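Local coordinates for dihydrodipicolinate reductase N-terminus domain-containing protein (Mycobacterium smegmatis, PDB 6IAQ) that probably catalyses, as a native amine dehydrogenase, the NADP(H)-dependent asymmetric reductive amination of ketones to amines, at residues Val82-Thr87 against Leu106-Leu111; Tyr112-Ser117 against Ile324-Arg329; Glu91-Cys96 against Ala122-Leu127. All blocks are in the same frame, centred on the assembly; numbering follows the deposited sequence.

Interaction 1: residues Val82-Thr87 against Leu106-Leu111. With NAP (NADP nicotinamide-adenine-dinucleotide phosphate), chain F; EDO (1,2-ethanediol), chain E.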
loop_
_atom_site.group_PDB
_atom_site.type_symbol
_atom_site.label_atom_id
_atom_site.label_comp_id
_atom_site.label_asym_id
_atom_site.label_seq_id
_atom_site.Cartn_x
_atom_site.Cartn_y
_atom_site.Cartn_z
ATOM N N VAL A 82 -16.508 -4.463 20.271
ATOM C CA VAL A 82 -17.478 -5.319 21.024
ATOM C C VAL A 82 -17.887 -6.537 20.205
ATOM O O VAL A 82 -17.750 -7.612 20.777
ATOM C CB VAL A 82 -18.665 -4.572 21.685
ATOM C CG1 VAL A 82 -18.448 -3.086 21.838
ATOM C CG2 VAL A 82 -20.027 -4.930 21.127
ATOM N N ASN A 83 -18.352 -6.404 18.964
ATOM C CA ASN A 83 -18.869 -7.548 18.166
ATOM C C ASN A 83 -18.531 -7.357 16.676
ATOM O O ASN A 83 -17.870 -6.339 16.333
ATOM C CB ASN A 83 -20.361 -7.757 18.412
ATOM C CG ASN A 83 -21.153 -6.483 18.216
ATOM O OD1 ASN A 83 -20.768 -5.645 17.395
ATOM N ND2 ASN A 83 -22.231 -6.327 18.990
ATOM N N SER A 84 -18.981 -8.287 15.817
ATOM C CA SER A 84 -18.466 -8.475 14.437
ATOM C C SER A 84 -19.537 -8.155 13.391
ATOM O O SER A 84 -19.211 -7.509 12.389
ATOM C CB SER A 84 -17.966 -9.894 14.264
ATOM O OG SER A 84 -16.838 -10.138 15.097
ATOM N N TYR A 85 -20.758 -8.656 13.578
ATOM C CA TYR A 85 -21.811 -8.710 12.529
ATOM C C TYR A 85 -22.818 -7.580 12.782
ATOM O O TYR A 85 -23.150 -7.323 13.936
ATOM C CB TYR A 85 -22.409 -10.118 12.494
ATOM C CG TYR A 85 -21.372 -11.210 12.440
ATOM C CD1 TYR A 85 -20.500 -11.308 11.365
ATOM C CD2 TYR A 85 -21.187 -12.082 13.494
ATOM C CE1 TYR A 85 -19.521 -12.288 11.307
ATOM C CE2 TYR A 85 -20.202 -13.063 13.465
ATOM C CZ TYR A 85 -19.370 -13.168 12.361
ATOM O OH TYR A 85 -18.398 -14.119 12.336
ATOM N N LEU A 86 -23.242 -6.895 11.718
ATOM C CA LEU A 86 -24.140 -5.704 11.777
ATOM C C LEU A 86 -25.443 -6.052 12.528
ATOM O O LEU A 86 -26.024 -5.158 13.209
ATOM C CB LEU A 86 -24.425 -5.198 10.363
ATOM C CG LEU A 86 -24.606 -3.687 10.216
ATOM C CD1 LEU A 86 -23.635 -2.892 11.070
ATOM C CD2 LEU A 86 -24.517 -3.253 8.770
ATOM N N THR A 87 -25.880 -7.298 12.405
ATOM C CA THR A 87 -27.057 -7.875 13.098
ATOM C C THR A 87 -26.908 -7.625 14.609
ATOM O O THR A 87 -27.898 -7.298 15.237
ATOM C CB THR A 87 -27.196 -9.340 12.654
ATOM O OG1 THR A 87 -28.585 -9.604 12.580
ATOM C CG2 THR A 87 -26.497 -10.344 13.544
ATOM N N LEU A 106 -14.209 -2.134 15.186
ATOM C CA LEU A 106 -13.505 -3.347 14.696
ATOM C C LEU A 106 -14.482 -4.290 14.026
ATOM O O LEU A 106 -13.990 -5.302 13.490
ATOM C CB LEU A 106 -12.795 -4.034 15.866
ATOM C CG LEU A 106 -11.612 -3.263 16.420
ATOM C CD1 LEU A 106 -10.900 -4.090 17.453
ATOM C CD2 LEU A 106 -10.689 -2.764 15.300
ATOM N N SER A 107 -15.810 -4.038 14.070
ATOM C CA SER A 107 -16.800 -4.972 13.482
ATOM C C SER A 107 -16.352 -5.383 12.064
ATOM O O SER A 107 -16.310 -4.520 11.198
ATOM C CB SER A 107 -18.200 -4.407 13.494
ATOM O OG SER A 107 -18.669 -4.287 14.834
ATOM N N GLU A 108 -16.074 -6.673 11.839
ATOM C CA GLU A 108 -15.478 -7.169 10.571
ATOM C C GLU A 108 -16.463 -6.903 9.428
ATOM O O GLU A 108 -16.028 -6.559 8.327
ATOM C CB GLU A 108 -15.080 -8.652 10.671
ATOM C CG GLU A 108 -13.877 -8.886 11.578
ATOM C CD GLU A 108 -14.173 -9.157 13.036
ATOM O OE1 GLU A 108 -15.293 -8.787 13.489
ATOM O OE2 GLU A 108 -13.275 -9.703 13.728
ATOM N N GLU A 109 -17.763 -7.071 9.665
ATOM C CA GLU A 109 -18.773 -6.854 8.600
ATOM C C GLU A 109 -18.825 -5.363 8.237
ATOM O O GLU A 109 -19.066 -5.046 7.054
ATOM C CB GLU A 109 -20.134 -7.438 8.988
ATOM C CG GLU A 109 -21.057 -7.487 7.805
ATOM C CD GLU A 109 -22.483 -7.925 8.083
ATOM O OE1 GLU A 109 -22.775 -8.325 9.235
ATOM O OE2 GLU A 109 -23.290 -7.856 7.139
ATOM N N MET A 110 -18.533 -4.462 9.181
ATOM C CA MET A 110 -18.596 -3.003 8.916
ATOM C C MET A 110 -17.438 -2.589 7.987
ATOM O O MET A 110 -17.446 -1.449 7.528
ATOM C CB MET A 110 -18.541 -2.194 10.214
ATOM C CG MET A 110 -19.911 -1.942 10.835
ATOM S SD MET A 110 -20.953 -0.880 9.767
ATOM C CE MET A 110 -20.110 0.686 9.923
ATOM N N LEU A 111 -16.464 -3.465 7.710
ATOM C CA LEU A 111 -15.362 -3.127 6.760
ATOM C C LEU A 111 -15.989 -2.655 5.446
ATOM O O LEU A 111 -15.510 -1.614 4.877
ATOM C CB LEU A 111 -14.471 -4.354 6.535
ATOM C CG LEU A 111 -13.287 -4.125 5.593
ATOM C CD1 LEU A 111 -12.229 -3.269 6.254
ATOM C CD2 LEU A 111 -12.731 -5.471 5.136
HETATM P PA NAP F . -13.519 -9.492 23.832
HETATM O O1A NAP F . -12.280 -9.492 24.597
HETATM O O2A NAP F . -14.628 -10.575 23.988
HETATM O O5B NAP F . -14.193 -8.024 24.067
HETATM C C5B NAP F . -15.557 -7.730 23.734
HETATM C C4B NAP F . -16.050 -6.647 24.683
HETATM O O4B NAP F . -17.381 -6.247 24.367
HETATM C C3B NAP F . -16.067 -7.050 26.182
HETATM O O3B NAP F . -15.360 -5.979 26.852
HETATM C C2B NAP F . -17.529 -7.034 26.621
HETATM O O2B NAP F . -17.739 -6.482 27.940
HETATM C C1B NAP F . -18.043 -6.014 25.653
HETATM N N9A NAP F . -19.475 -6.015 25.363
HETATM C C8A NAP F . -20.247 -6.998 24.858
HETATM N N7A NAP F . -21.481 -6.514 24.676
HETATM C C5A NAP F . -21.456 -5.197 24.990
HETATM C C6A NAP F . -22.400 -4.051 25.006
HETATM N N6A NAP F . -23.664 -4.202 24.634
HETATM N N1A NAP F . -21.956 -2.864 25.416
HETATM C C2A NAP F . -20.683 -2.635 25.797
HETATM N N3A NAP F . -19.748 -3.613 25.814
HETATM C C4A NAP F . -20.130 -4.871 25.451
HETATM O O3 NAP F . -13.231 -9.487 22.213
HETATM P PN NAP F . -12.016 -8.648 21.459
HETATM O O1N NAP F . -10.837 -9.510 21.129
HETATM O O2N NAP F . -11.753 -7.360 22.156
HETATM O O5D NAP F . -12.905 -8.451 20.145
HETATM C C5D NAP F . -14.055 -7.604 20.028
HETATM C C4D NAP F . -14.667 -7.580 18.655
HETATM O O4D NAP F . -13.692 -6.975 17.744
HETATM C C3D NAP F . -15.024 -8.962 18.184
HETATM O O3D NAP F . -16.273 -9.006 17.519
HETATM C C2D NAP F . -13.889 -9.288 17.205
HETATM O O2D NAP F . -14.333 -10.268 16.256
HETATM C C1D NAP F . -13.558 -7.874 16.645
HETATM N N1N NAP F . -12.183 -7.798 16.121
HETATM C C2N NAP F . -12.017 -7.315 14.904
HETATM C C3N NAP F . -10.744 -7.285 14.352
HETATM C C7N NAP F . -10.500 -6.694 12.981
HETATM O O7N NAP F . -9.372 -6.860 12.518
HETATM N N7N NAP F . -11.450 -5.996 12.334
HETATM C C4N NAP F . -9.666 -7.752 15.103
HETATM C C5N NAP F . -9.865 -8.251 16.386
HETATM C C6N NAP F . -11.153 -8.249 16.861
HETATM P P2B NAP F . -17.148 -7.164 29.258
HETATM O O1X NAP F . -15.653 -7.026 29.234
HETATM O O2X NAP F . -17.617 -6.258 30.395
HETATM O O3X NAP F . -17.782 -8.552 29.118
HETATM C C1 EDO E . -9.793 -11.011 12.959
HETATM O O1 EDO E . -10.889 -10.281 12.488
HETATM C C2 EDO E . -8.581 -10.696 12.154
HETATM O O2 EDO E . -7.886 -9.559 12.660
HETATM O O HOH W 1 -24.955 -9.329 10.162
#

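Interaction 2: residues Tyr112-Ser117 against Ile324-Arg329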
loop_
_atom_site.group_PDB
_atom_site.type_symbol
_atom_site.label_atom_id
_atom_site.label_comp_id
_atom_site.label_asym_id
_atom_site.label_seq_id
_atom_site.Cartn_x
_atom_site.Cartn_y
_atom_site.Cartn_z
ATOM N N TYR A 112 -17.004 -3.382 4.988
ATOM C CA TYR A 112 -17.752 -3.066 3.756
ATOM C C TYR A 112 -19.101 -3.770 3.829
ATOM O O TYR A 112 -19.237 -4.899 3.363
ATOM C CB TYR A 112 -16.953 -3.456 2.509
ATOM C CG TYR A 112 -17.428 -2.724 1.277
ATOM C CD1 TYR A 112 -16.925 -1.468 0.941
ATOM C CD2 TYR A 112 -18.440 -3.260 0.494
ATOM C CE1 TYR A 112 -17.406 -0.778 -0.166
ATOM C CE2 TYR A 112 -18.927 -2.586 -0.615
ATOM C CZ TYR A 112 -18.412 -1.343 -0.935
ATOM O OH TYR A 112 -18.885 -0.678 -2.020
ATOM N N PRO A 113 -20.108 -3.150 4.493
ATOM C CA PRO A 113 -21.352 -3.850 4.819
ATOM C C PRO A 113 -22.498 -3.733 3.812
ATOM O O PRO A 113 -23.506 -4.410 4.014
ATOM C CB PRO A 113 -21.729 -3.133 6.117
ATOM C CG PRO A 113 -21.359 -1.688 5.849
ATOM C CD PRO A 113 -20.063 -1.796 5.075
ATOM N N TRP A 114 -22.327 -2.930 2.758
ATOM C CA TRP A 114 -23.424 -2.528 1.842
ATOM C C TRP A 114 -24.098 -3.769 1.213
ATOM O O TRP A 114 -25.337 -3.739 1.047
ATOM C CB TRP A 114 -22.887 -1.599 0.757
ATOM C CG TRP A 114 -22.266 -0.344 1.280
ATOM C CD1 TRP A 114 -20.933 -0.084 1.347
ATOM C CD2 TRP A 114 -22.933 0.813 1.823
ATOM N NE1 TRP A 114 -20.732 1.157 1.898
ATOM C CE2 TRP A 114 -21.933 1.744 2.178
ATOM C CE3 TRP A 114 -24.268 1.169 2.022
ATOM C CZ2 TRP A 114 -22.219 2.996 2.732
ATOM C CZ3 TRP A 114 -24.558 2.404 2.562
ATOM C CH2 TRP A 114 -23.550 3.316 2.927
ATOM N N GLU A 115 -23.343 -4.820 0.882
ATOM C CA GLU A 115 -23.889 -5.986 0.151
ATOM C C GLU A 115 -24.409 -7.023 1.142
ATOM O O GLU A 115 -25.473 -7.612 0.861
ATOM C CB GLU A 115 -22.840 -6.615 -0.767
ATOM C CG GLU A 115 -22.189 -5.630 -1.727
ATOM C CD GLU A 115 -23.155 -4.885 -2.622
ATOM O OE1 GLU A 115 -24.088 -5.518 -3.112
ATOM O OE2 GLU A 115 -22.945 -3.678 -2.828
ATOM N N THR A 116 -23.698 -7.283 2.250
ATOM C CA THR A 116 -24.089 -8.373 3.182
ATOM C C THR A 116 -25.273 -7.911 4.056
ATOM O O THR A 116 -26.039 -8.753 4.446
ATOM C CB THR A 116 -22.889 -8.891 3.998
ATOM O OG1 THR A 116 -22.255 -7.764 4.610
ATOM C CG2 THR A 116 -21.913 -9.660 3.143
ATOM N N SER A 117 -25.377 -6.616 4.379
ATOM C CA SER A 117 -26.413 -6.056 5.293
ATOM C C SER A 117 -26.949 -4.748 4.713
ATOM O O SER A 117 -26.728 -3.660 5.259
ATOM C CB SER A 117 -25.849 -5.870 6.680
ATOM O OG SER A 117 -25.708 -7.112 7.353
ATOM N N ILE A 324 -21.839 6.310 6.721
ATOM C CA ILE A 324 -20.901 5.160 6.677
ATOM C C ILE A 324 -19.818 5.523 5.661
ATOM O O ILE A 324 -20.162 5.680 4.475
ATOM C CB ILE A 324 -21.606 3.837 6.304
ATOM C CG1 ILE A 324 -22.584 3.393 7.394
ATOM C CG2 ILE A 324 -20.581 2.737 6.018
ATOM C CD1 ILE A 324 -23.322 2.120 7.008
ATOM N N VAL A 325 -18.582 5.686 6.118
ATOM C CA VAL A 325 -17.424 5.905 5.203
ATOM C C VAL A 325 -16.488 4.696 5.338
ATOM O O VAL A 325 -15.942 4.488 6.430
ATOM C CB VAL A 325 -16.722 7.244 5.495
ATOM C CG1 VAL A 325 -15.560 7.443 4.521
ATOM C CG2 VAL A 325 -17.682 8.438 5.397
ATOM N N THR A 326 -16.336 3.922 4.280
ATOM C CA THR A 326 -15.475 2.721 4.215
ATOM C C THR A 326 -14.019 3.125 3.946
ATOM O O THR A 326 -13.761 4.169 3.328
ATOM C CB THR A 326 -16.012 1.738 3.175
ATOM O OG1 THR A 326 -16.112 2.429 1.926
ATOM C CG2 THR A 326 -17.361 1.188 3.571
ATOM N N VAL A 327 -13.093 2.301 4.413
ATOM C CA VAL A 327 -11.644 2.644 4.500
ATOM C C VAL A 327 -11.007 2.771 3.108
ATOM O O VAL A 327 -10.006 3.465 2.996
ATOM C CB VAL A 327 -10.917 1.610 5.371
ATOM C CG1 VAL A 327 -11.336 1.788 6.833
ATOM C CG2 VAL A 327 -11.117 0.185 4.857
ATOM N N ASP A 328 -11.547 2.120 2.095
ATOM C CA ASP A 328 -11.115 2.284 0.683
ATOM C C ASP A 328 -11.324 3.733 0.218
ATOM O O ASP A 328 -10.619 4.132 -0.711
ATOM C CB ASP A 328 -11.877 1.330 -0.236
ATOM C CG ASP A 328 -13.386 1.525 -0.171
ATOM O OD1 ASP A 328 -13.970 1.258 0.882
ATOM O OD2 ASP A 328 -13.948 1.937 -1.175
ATOM N N ARG A 329 -12.231 4.490 0.841
ATOM C CA ARG A 329 -12.607 5.868 0.430
ATOM C C ARG A 329 -11.884 6.903 1.298
ATOM O O ARG A 329 -11.953 8.104 0.967
ATOM C CB ARG A 329 -14.126 6.071 0.538
ATOM C CG ARG A 329 -14.934 5.200 -0.411
ATOM C CD ARG A 329 -16.381 5.671 -0.550
HETATM O O HOH W 2 -18.523 3.004 1.169
#

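Interaction 3: residues Glu91-Cys96 against Ala122-Leu127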
loop_
_atom_site.group_PDB
_atom_site.type_symbol
_atom_site.label_atom_id
_atom_site.label_comp_id
_atom_site.label_asym_id
_atom_site.label_seq_id
_atom_site.Cartn_x
_atom_site.Cartn_y
_atom_site.Cartn_z
ATOM N N GLU A 91 -26.953 -2.336 17.160
ATOM C CA GLU A 91 -27.397 -1.846 18.492
ATOM C C GLU A 91 -26.441 -0.739 18.972
ATOM O O GLU A 91 -26.951 0.346 19.338
ATOM C CB GLU A 91 -27.488 -3.010 19.483
ATOM C CG GLU A 91 -28.119 -2.611 20.796
ATOM C CD GLU A 91 -27.969 -3.647 21.890
ATOM O OE1 GLU A 91 -28.240 -4.834 21.616
ATOM O OE2 GLU A 91 -27.518 -3.268 22.981
ATOM N N GLN A 92 -25.117 -0.960 18.957
ATOM C CA GLN A 92 -24.136 0.046 19.431
ATOM C C GLN A 92 -24.047 1.197 18.421
ATOM O O GLN A 92 -23.921 2.365 18.868
ATOM C CB GLN A 92 -22.764 -0.576 19.690
ATOM C CG GLN A 92 -22.783 -1.611 20.800
ATOM C CD GLN A 92 -23.359 -2.940 20.411
ATOM O OE1 GLN A 92 -23.118 -3.444 19.316
ATOM N NE2 GLN A 92 -24.103 -3.546 21.331
ATOM N N LEU A 93 -24.108 0.896 17.119
ATOM C CA LEU A 93 -23.912 1.930 16.070
ATOM C C LEU A 93 -25.138 2.872 16.058
ATOM O O LEU A 93 -24.928 4.082 15.804
ATOM C CB LEU A 93 -23.647 1.261 14.712
ATOM C CG LEU A 93 -22.309 0.511 14.599
ATOM C CD1 LEU A 93 -22.201 -0.326 13.340
ATOM C CD2 LEU A 93 -21.161 1.483 14.636
ATOM N N ARG A 94 -26.353 2.364 16.333
ATOM C CA ARG A 94 -27.579 3.208 16.446
ATOM C C ARG A 94 -27.391 4.238 17.572
ATOM O O ARG A 94 -27.669 5.437 17.359
ATOM C CB ARG A 94 -28.843 2.398 16.707
ATOM C CG ARG A 94 -29.177 1.426 15.579
ATOM C CD ARG A 94 -30.629 1.228 15.164
ATOM N NE ARG A 94 -31.071 -0.103 15.532
ATOM C CZ ARG A 94 -31.629 -1.005 14.721
ATOM N NH1 ARG A 94 -31.841 -0.753 13.438
ATOM N NH2 ARG A 94 -31.903 -2.206 15.187
ATOM N N ILE A 95 -26.940 3.787 18.741
ATOM C CA ILE A 95 -26.735 4.663 19.921
ATOM C C ILE A 95 -25.719 5.773 19.549
ATOM O O ILE A 95 -25.950 6.975 19.895
ATOM C CB ILE A 95 -26.326 3.813 21.143
ATOM C CG1 ILE A 95 -27.493 2.947 21.634
ATOM C CG2 ILE A 95 -25.724 4.668 22.263
ATOM C CD1 ILE A 95 -27.091 1.841 22.584
ATOM N N CYS A 96 -24.630 5.440 18.847
ATOM C CA CYS A 96 -23.593 6.439 18.468
ATOM C C CYS A 96 -24.190 7.464 17.492
ATOM O O CYS A 96 -24.100 8.700 17.761
ATOM C CB CYS A 96 -22.362 5.757 17.882
ATOM S SG CYS A 96 -21.420 4.896 19.160
ATOM N N ALA A 122 -28.150 1.017 4.961
ATOM C CA ALA A 122 -28.928 2.209 4.514
ATOM C C ALA A 122 -29.459 2.998 5.730
ATOM O O ALA A 122 -29.317 4.250 5.780
ATOM C CB ALA A 122 -30.039 1.782 3.596
ATOM N N GLU A 123 -30.003 2.267 6.706
ATOM C CA GLU A 123 -30.596 2.819 7.952
ATOM C C GLU A 123 -29.516 3.647 8.666
ATOM O O GLU A 123 -29.754 4.860 9.004
ATOM C CB GLU A 123 -31.004 1.655 8.866
ATOM C CG GLU A 123 -32.340 1.708 9.589
ATOM C CD GLU A 123 -32.359 0.679 10.730
ATOM O OE1 GLU A 123 -32.703 -0.506 10.460
ATOM O OE2 GLU A 123 -31.984 1.056 11.867
ATOM N N LEU A 124 -28.349 3.021 8.906
ATOM C CA LEU A 124 -27.275 3.625 9.735
ATOM C C LEU A 124 -26.684 4.815 8.992
ATOM O O LEU A 124 -26.348 5.823 9.657
ATOM C CB LEU A 124 -26.197 2.579 10.042
ATOM C CG LEU A 124 -26.543 1.572 11.142
ATOM C CD1 LEU A 124 -25.448 0.530 11.251
ATOM C CD2 LEU A 124 -26.741 2.291 12.476
ATOM N N ASP A 125 -26.526 4.690 7.677
ATOM C CA ASP A 125 -25.952 5.776 6.844
ATOM C C ASP A 125 -26.870 7.020 6.929
ATOM O O ASP A 125 -26.334 8.143 7.111
ATOM C CB ASP A 125 -25.739 5.294 5.410
ATOM C CG ASP A 125 -25.071 6.319 4.517
ATOM O OD1 ASP A 125 -24.011 6.837 4.891
ATOM O OD2 ASP A 125 -25.619 6.605 3.462
ATOM N N ALA A 126 -28.184 6.835 6.793
ATOM C CA ALA A 126 -29.199 7.929 6.866
ATOM C C ALA A 126 -29.161 8.605 8.244
ATOM O O ALA A 126 -29.124 9.850 8.308
ATOM C CB ALA A 126 -30.577 7.397 6.582
ATOM N N LEU A 127 -29.159 7.806 9.319
ATOM C CA LEU A 127 -29.162 8.314 10.707
ATOM C C LEU A 127 -27.887 9.136 10.951
ATOM O O LEU A 127 -27.982 10.281 11.497
ATOM C CB LEU A 127 -29.262 7.124 11.668
ATOM C CG LEU A 127 -29.206 7.486 13.152
ATOM C CD1 LEU A 127 -30.316 8.456 13.573
ATOM C CD2 LEU A 127 -29.263 6.229 14.006
#

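Interaction 1: residues Val82-Thr87 against Leu106-Leu111
Two successive buried glutamates, Glu-108 and Glu-109, have different partners: the first holds the nicotinamide ribose of the cofactor together with Ser-84, the second holds the start of a helix. Glu-108 is bent at chi2 (91°), which brings its carboxylate up beside the nicotinamide ring, with CD 3.4 Å from C2N of NADP. Its OE1 accepts the hydroxyl of Ser-84 at 2.6 Å from OG, met from above the carboxylate plane. OE2 takes the ribose hydroxyl O2D of NADP and a molecule of ethanediol. Ser-84 OG in turn accepts a hydrogen bond from O3D of NADP (2.7 Å), so a short relay runs from O3D through the serine to the carboxylate, and both hydroxyls of this ribose are gripped. Bonds of this number would probably help keep Glu-108 ionised, as would a positively charged, oxidised nicotinamide ring. The two segments are the loops that leave the C-terminal ends of the parallel strands 77-80 and 102-105, the end of a Rossmann sheet where the dinucleotide lies. There Leu-106 O receives the carboxamide N7N of NADP at 2.9 Å, almost in line (168°). Main-chain carbonyls join the loops as well: Ser-84 O accepts Glu-109 N at 3.1 Å, in the carbonyl plane, and Asn-83 O accepts Ser-107 OG (2.7 Å) from above its plane. The side-chain amide of Asn-83 is held by Gln-92. Glu-109, extended beyond CG, puts OE1 2.9 Å from Leu-86 N, just after Tyr-85 at the N-cap position; a water joins the same oxygen to Thr-87 N, while OE2 is bound by Ser-117 and Thr-116. The side chains of Leu-86 and Met-110 cross obliquely, CD1 of the leucine 3.6 Å from SD of the methionine.

Interaction 2: residues Tyr112-Ser117 against Ile324-Arg329
Van der Waals contact carries most of this junction, and Thr-326 and Ile-324 present it to three cyclic side chains, Tyr-112, Pro-113 and Trp-114. The methyl CG2 of Thr-326 sits between two aromatic systems, 3.8 Å from CD1 of Tyr-112 and equally near NE1 of Trp-114, approaching both rings obliquely. Ile-324 meets the indole tip to tip: its CG2 branch lies 3.7 Å from CZ2 of Trp-114, and its carbonyl oxygen lies in the indole plane at the ring's edge. The other branch, ending in CD1, turns toward the pyrrolidine ring and comes within 4.4 Å of Pro-113 CG. Inside 112-117 the two aromatics pack together, Trp-114 CD1 standing 3.6 Å above one face of the Tyr-112 ring, offset toward its rim. Asp-209 and Ala-213 of helix 203-215 also pack against Tyr-112. The segments join distant parts of the sequence at one side of the Rossmann domain: strand 323-324, to which Ile-324 belongs, is an outermost strand of the parallel sheet, added by the C-terminal part of the chain next to strand 134-137, and Val-325 pairs there with Leu-135 through the backbone. Residues 112-117 form the connection that leads into helix 118-130, with Ser-117 at its N-cap position. A water makes a polar bridge between the segments, accepting the indole N-H of Trp-114 at 3.0 Å from NE1 and donating to Thr-326 OG1 at 2.6 Å. That hydroxyl occupies the crowded position between backbone N and carbonyl carbon (chi1 56°) and donates a hydrogen bond to Asp-328 OD1 (2.7 Å). The carboxylate oxygen so engaged also lies at the edge of the Tyr-112 ring, near its plane, with ring and carboxylate planes turned 60° apart.

Interaction 3: residues Glu91-Cys96 against Ala122-Leu127
The guanidinium of Arg-94 and the carboxylate of Glu-123 lie almost in one plane, 5° apart, and meet edge to edge. Arg-94 NH1 donates within its own plane to the syn lone pair of Glu-123 OE2 in a salt bridge. At 2.4 Å between NH1 and OE2 the bond is very short, yet bent at the hydrogen (139°), so the approach is tight without being straight. Bends at chi2 and chi3 carry the arginine across to the extended glutamate. Helices 86-98 and 118-130 follow adjacent parallel strands in successive beta-alpha-beta crossovers of the Rossmann sheet; these stretches run nearly parallel, at 17°, with axes 10.0 Å apart. Leu-124 is the main apolar side chain between them. Its CD2 lies 4.0 Å from CB of Leu-93, the two side chains crossing at about a right angle, and touches the aliphatic CG of Arg-94 as well. Leu-93 continues inward onto Ile-80 of strand 77-80. One turn on from Glu-123, Leu-127, with CG anti to its backbone N, rests CD2 3.8 Å from Arg-94 O and packs also on Ala-97 and Glu-98.

How the interactions relate
Interaction 1 is the buried one, close to the centre of the chain and in the cofactor site, and is rich in hydrogen bonds; interactions 2 and 3 are only partly buried, the former apolar with a bridging water, the latter leucine packing beside a salt bridge. Interactions 1 and 3 share helix 86-98, whose Leu-86 and Leu-93 touch through their CD1 atoms, and Met-110 and Leu-124 extend that apolar layer. Residues 106-111 run straight into 112-117, so interactions 1 and 2 are continuous along the chain, and Leu-86 CD2 packs on Ser-117 CB. Asp-125 ties interaction 3 to interaction 2 through Ile-324 N, while Trp-114 packs against the same aspartate.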